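Local coordinates for protein transcriptional activator ToxR (Vibrio vulnificus, PDB 6UTC) that probably senses periplasmic signals such as bile salts through this domain, interacts with ToxS and activates transcription as a membrane-spanning regulator, at residues A[41-44]-A[45-49]. Residues are numbered along the deposited sequence; the frame is centred on the assembly and turned at random.
Sequences PSIR and QCVNK
The alpha-helix of a beta-alpha-beta unit, helix 40-52 between strands 25-30 and 62-67, illustrates how the i to i+4 spacing of a helix brings apolar side chains onto one buried face. Ile43 and Val47, one turn apart, mark that face: the amide of Val47 reaches Ile43 O at 2.9 Å, with an N-H...O angle of 168° and the donor almost in line with the C=O bond. The side chains meet through one methyl each, CG2 of Ile43 lying 4.2 Å from CG2 of Val47, which sits beside its own backbone N and so also comes within 3.3 Å of Ile43 O. Ile43 packs on Val27 and Leu73, Val47 on Val25 and Tyr77. Flanking i to i+4 bonds carry the ladder on, from Gln45 N to Pro41 O at 3.1 Å and from Asn48 N to Arg44 O at 2.9 Å. Arg44, extended from CG to NE, carries NH2 to a salt bridge with Glu20 on strand 16-22. In Cys46, SG stands anti to the backbone N (chi1 -166°), which directs it away from Ser42 O and into the disulfide with Cys103, while CB rests 3.5 Å from Ser42 O, the same oxygen that accepts the Cys46 amide at 2.9 Å.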
loop_
_atom_site.group_PDB
_atom_site.type_symbol
_atom_site.label_atom_id
_atom_site.label_comp_id
_atom_site.label_asym_id
_atom_site.label_seq_id
_atom_site.Cartn_x
_atom_site.Cartn_y
_atom_site.Cartn_z
ATOM N N PRO A 41 -4.878 2.928 -9.502
ATOM C CA PRO A 41 -4.740 4.385 -9.384
ATOM C C PRO A 41 -4.845 4.868 -7.950
ATOM O O PRO A 41 -4.106 5.778 -7.551
ATOM C CB PRO A 41 -5.858 4.918 -10.287
ATOM C CG PRO A 41 -6.042 3.853 -11.286
ATOM C CD PRO A 41 -5.886 2.569 -10.514
ATOM N N SER A 42 -5.730 4.255 -7.154
ATOM C CA SER A 42 -5.827 4.604 -5.741
ATOM C C SER A 42 -4.582 4.186 -4.986
ATOM O O SER A 42 -4.083 4.945 -4.152
ATOM C CB SER A 42 -7.024 3.916 -5.096
ATOM O OG SER A 42 -8.235 4.330 -5.696
ATOM N N ILE A 43 -4.089 2.970 -5.243
ATOM C CA ILE A 43 -2.881 2.512 -4.567
ATOM C C ILE A 43 -1.715 3.434 -4.883
ATOM O O ILE A 43 -0.940 3.797 -3.995
ATOM C CB ILE A 43 -2.570 1.046 -4.926
ATOM C CG1 ILE A 43 -3.643 0.103 -4.374
ATOM C CG2 ILE A 43 -1.206 0.650 -4.363
ATOM C CD1 ILE A 43 -3.518 -1.309 -4.917
ATOM N N ARG A 44 -1.569 3.827 -6.154
ATOM C CA ARG A 44 -0.463 4.706 -6.525
ATOM C C ARG A 44 -0.547 6.040 -5.802
ATOM O O ARG A 44 0.467 6.570 -5.338
ATOM C CB ARG A 44 -0.431 4.914 -8.041
ATOM C CG ARG A 44 -0.036 3.667 -8.821
ATOM C CD ARG A 44 -0.197 3.901 -10.307
ATOM N NE ARG A 44 -0.132 2.649 -11.061
ATOM C CZ ARG A 44 -1.062 2.242 -11.910
ATOM N NH1 ARG A 44 -2.142 2.980 -12.154
ATOM N NH2 ARG A 44 -0.914 1.075 -12.524
ATOM N N GLN A 45 -1.749 6.602 -5.696
ATOM C CA GLN A 45 -1.894 7.856 -4.971
ATOM C C GLN A 45 -1.548 7.674 -3.505
ATOM O O GLN A 45 -0.873 8.520 -2.908
ATOM C CB GLN A 45 -3.310 8.404 -5.121
ATOM C CG GLN A 45 -3.539 9.713 -4.357
ATOM C CD GLN A 45 -2.867 10.906 -5.014
ATOM O OE1 GLN A 45 -2.098 10.762 -5.972
ATOM N NE2 GLN A 45 -3.161 12.099 -4.509
ATOM N N CYS A 46 -1.993 6.569 -2.914
ATOM C CA CYS A 46 -1.703 6.297 -1.510
ATOM C C CYS A 46 -0.201 6.177 -1.272
ATOM O O CYS A 46 0.338 6.772 -0.336
ATOM C CB CYS A 46 -2.434 5.030 -1.078
ATOM S SG CYS A 46 -2.482 4.784 0.715
ATOM N N VAL A 47 0.494 5.434 -2.130
ATOM C CA VAL A 47 1.943 5.312 -2.001
ATOM C C VAL A 47 2.611 6.672 -2.168
ATOM O O VAL A 47 3.539 7.019 -1.424
ATOM C CB VAL A 47 2.470 4.263 -2.993
ATOM C CG1 VAL A 47 4.007 4.231 -3.007
ATOM C CG2 VAL A 47 1.886 2.884 -2.646
ATOM N N ASN A 48 2.141 7.469 -3.135
ATOM C CA ASN A 48 2.657 8.830 -3.319
ATOM C C ASN A 48 2.533 9.648 -2.038
ATOM O O ASN A 48 3.493 10.294 -1.599
ATOM C CB ASN A 48 1.872 9.505 -4.451
ATOM C CG ASN A 48 2.179 11.005 -4.597
ATOM O OD1 ASN A 48 1.712 11.837 -3.811
ATOM N ND2 ASN A 48 2.941 11.345 -5.621
ATOM N N LYS A 49 1.347 9.651 -1.431
ATOM C CA LYS A 49 1.131 10.472 -0.246
ATOM C C LYS A 49 1.894 9.923 0.951
ATOM O O LYS A 49 2.402 10.691 1.779
ATOM C CB LYS A 49 -0.359 10.582 0.066
ATOM C CG LYS A 49 -1.198 11.076 -1.094
ATOM C CD LYS A 49 -0.613 12.299 -1.767
ATOM C CE LYS A 49 -0.767 13.534 -0.917
ATOM N NZ LYS A 49 -0.348 14.754 -1.677
#